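Local coordinates for mnemiopsin 1 (Mnemiopsis leidyi, PDB 5VP3), which probably emits light when calcium binds its EF-hand loops, as a light-sensitive, calcium-regulated photoprotein of a ctenophore, at residues A[19-24]-A[105-110]. Residues are numbered along the deposited sequence; the frame is centred on the assembly and turned at random.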
loop_
_atom_site.group_PDB
_atom_site.type_symbol
_atom_site.label_atom_id
_atom_site.label_comp_id
_atom_site.label_asym_id
_atom_site.label_seq_id
_atom_site.Cartn_x
_atom_site.Cartn_y
_atom_site.Cartn_z
ATOM N N ASN A 19 11.227 -18.209 -9.348
ATOM C CA ASN A 19 9.853 -18.026 -9.799
ATOM C C ASN A 19 9.919 -17.444 -11.207
ATOM O O ASN A 19 10.602 -16.442 -11.427
ATOM C CB ASN A 19 9.089 -17.138 -8.815
ATOM C CG ASN A 19 7.702 -16.796 -9.283
ATOM O OD1 ASN A 19 7.537 -16.216 -10.329
ATOM N ND2 ASN A 19 6.695 -17.148 -8.491
ATOM N N THR A 20 9.267 -18.101 -12.172
ATOM C CA THR A 20 9.413 -17.752 -13.591
ATOM C C THR A 20 8.345 -16.776 -14.083
ATOM O O THR A 20 8.178 -16.613 -15.296
ATOM C CB THR A 20 9.347 -19.022 -14.462
ATOM O OG1 THR A 20 8.129 -19.705 -14.171
ATOM C CG2 THR A 20 10.511 -19.958 -14.185
ATOM N N TRP A 21 7.607 -16.147 -13.179
ATOM C CA TRP A 21 6.418 -15.395 -13.569
ATOM C C TRP A 21 6.762 -14.321 -14.588
ATOM O O TRP A 21 7.800 -13.640 -14.485
ATOM C CB TRP A 21 5.772 -14.772 -12.325
ATOM C CG TRP A 21 4.604 -13.897 -12.554
ATOM C CD1 TRP A 21 3.273 -14.260 -12.505
ATOM C CD2 TRP A 21 4.630 -12.506 -12.843
ATOM N NE1 TRP A 21 2.483 -13.168 -12.761
ATOM C CE2 TRP A 21 3.290 -12.078 -12.970
ATOM C CE3 TRP A 21 5.656 -11.571 -13.019
ATOM C CZ2 TRP A 21 2.956 -10.755 -13.249
ATOM C CZ3 TRP A 21 5.321 -10.266 -13.302
ATOM C CH2 TRP A 21 3.992 -9.864 -13.408
ATOM N N LYS A 22 5.857 -14.160 -15.566
ATOM C CA LYS A 22 5.957 -13.158 -16.618
ATOM C C LYS A 22 4.705 -12.307 -16.671
ATOM O O LYS A 22 3.581 -12.810 -16.604
ATOM C CB LYS A 22 6.161 -13.811 -18.021
ATOM C CG LYS A 22 7.575 -14.281 -18.307
ATOM C CD LYS A 22 8.596 -13.187 -17.922
ATOM C CE LYS A 22 9.920 -13.330 -18.657
ATOM N NZ LYS A 22 10.769 -14.360 -18.004
ATOM N N PHE A 23 4.907 -11.024 -16.882
ATOM C CA PHE A 23 3.795 -10.095 -16.956
ATOM C C PHE A 23 3.069 -10.175 -18.299
ATOM O O PHE A 23 3.692 -10.180 -19.365
ATOM C CB PHE A 23 4.315 -8.672 -16.729
ATOM C CG PHE A 23 3.252 -7.619 -16.857
ATOM C CD1 PHE A 23 2.152 -7.635 -16.028
ATOM C CD2 PHE A 23 3.348 -6.631 -17.819
ATOM C CE1 PHE A 23 1.166 -6.682 -16.146
ATOM C CE2 PHE A 23 2.358 -5.675 -17.929
ATOM C CZ PHE A 23 1.283 -5.698 -17.093
ATOM N N ASN A 24 1.742 -10.193 -18.240
ATOM C CA ASN A 24 0.906 -10.078 -19.437
ATOM C C ASN A 24 -0.164 -9.021 -19.197
ATOM O O ASN A 24 -1.093 -9.245 -18.413
ATOM C CB ASN A 24 0.265 -11.414 -19.789
ATOM C CG ASN A 24 -0.819 -11.278 -20.838
ATOM O OD1 ASN A 24 -0.837 -10.317 -21.636
ATOM N ND2 ASN A 24 -1.751 -12.243 -20.839
ATOM N N ASN A 105 2.986 -3.090 -10.223
ATOM C CA ASN A 105 1.968 -3.570 -9.297
ATOM C C ASN A 105 1.712 -5.048 -9.448
ATOM O O ASN A 105 1.516 -5.741 -8.451
ATOM C CB ASN A 105 0.682 -2.799 -9.488
ATOM C CG ASN A 105 0.645 -1.579 -8.626
ATOM O OD1 ASN A 105 0.249 -1.636 -7.462
ATOM N ND2 ASN A 105 1.068 -0.463 -9.178
ATOM N N ARG A 106 1.717 -5.560 -10.670
ATOM C CA ARG A 106 1.389 -6.962 -10.853
ATOM C C ARG A 106 2.558 -7.866 -10.464
ATOM O O ARG A 106 2.329 -8.965 -9.984
ATOM C CB ARG A 106 0.946 -7.209 -12.301
ATOM C CG ARG A 106 -0.438 -6.623 -12.610
ATOM C CD ARG A 106 -1.557 -7.447 -11.994
ATOM N NE ARG A 106 -1.979 -6.964 -10.681
ATOM C CZ ARG A 106 -2.599 -7.716 -9.762
ATOM N NH1 ARG A 106 -2.954 -7.178 -8.609
ATOM N NH2 ARG A 106 -2.855 -9.006 -9.976
ATOM N N VAL A 107 3.808 -7.436 -10.630
ATOM C CA VAL A 107 4.879 -8.317 -10.187
ATOM C C VAL A 107 4.970 -8.299 -8.675
ATOM O O VAL A 107 5.371 -9.295 -8.058
ATOM C CB VAL A 107 6.221 -7.946 -10.833
ATOM C CG1 VAL A 107 6.647 -6.520 -10.455
ATOM C CG2 VAL A 107 7.322 -8.991 -10.465
ATOM N N PHE A 108 4.633 -7.170 -8.048
ATOM C CA PHE A 108 4.568 -7.144 -6.593
ATOM C C PHE A 108 3.528 -8.140 -6.076
ATOM O O PHE A 108 3.772 -8.852 -5.088
ATOM C CB PHE A 108 4.252 -5.728 -6.107
ATOM C CG PHE A 108 4.013 -5.649 -4.629
ATOM C CD1 PHE A 108 5.079 -5.612 -3.753
ATOM C CD2 PHE A 108 2.732 -5.667 -4.114
ATOM C CE1 PHE A 108 4.883 -5.576 -2.401
ATOM C CE2 PHE A 108 2.523 -5.607 -2.736
ATOM C CZ PHE A 108 3.603 -5.555 -1.895
ATOM N N ALA A 109 2.377 -8.239 -6.753
ATOM C CA ALA A 109 1.337 -9.156 -6.295
ATOM C C ALA A 109 1.816 -10.600 -6.353
ATOM O O ALA A 109 1.501 -11.398 -5.460
ATOM C CB ALA A 109 0.068 -9.005 -7.133
ATOM N N GLU A 110 2.500 -10.979 -7.435
ATOM C CA GLU A 110 3.069 -12.320 -7.504
ATOM C C GLU A 110 4.084 -12.546 -6.390
ATOM O O GLU A 110 4.120 -13.624 -5.791
ATOM C CB GLU A 110 3.716 -12.549 -8.864
ATOM C CG GLU A 110 4.385 -13.896 -9.012
ATOM C CD GLU A 110 3.441 -15.087 -9.005
ATOM O OE1 GLU A 110 2.242 -14.912 -9.286
ATOM O OE2 GLU A 110 3.914 -16.221 -8.731
#
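The indole of Trp21 lies between its own chain and a helix: the backbone N of Phe23 sits over one face toward the rim, and Glu110 covers the opposite one. Glu110 CG makes a CH-pi contact there, 3.9 Å from the centroid of the five-membered ring, and the carboxylate continues past the ring almost parallel to it, bringing OE1 to 3.4 Å from Trp21 CD1. In this EF-hand photoprotein the loop between helices 9-16 and 30-43 packs on helix 101-117, a worked case of an irregular segment laid on a helix largely through one indole. At the far end of the indole, CZ3 meets Val107 CB at 3.5 Å, while CZ2 approaches the carbonyl O of Arg106. Trp21 CG stands anti to the backbone N (chi1 176°), on a CB that already points toward the helix. An alanine in place of Trp21 would probably open a gap over Val107 and leave the Glu110 methylene without its aromatic cover. Farther along, Phe23 CE1 touches Arg106 CG at 3.9 Å, the two side chains crossing at about a right angle. Glu110 OE1 also forms a salt bridge with Arg113. Asn19 closes an Asx turn, its OD1 accepting from the backbone N of Trp21, and its ND2 donates to Glu114 OE1 as well as to the anti lone pair of Glu110 OE2, the latter at 2.9 Å with an N-H...O angle of 162°.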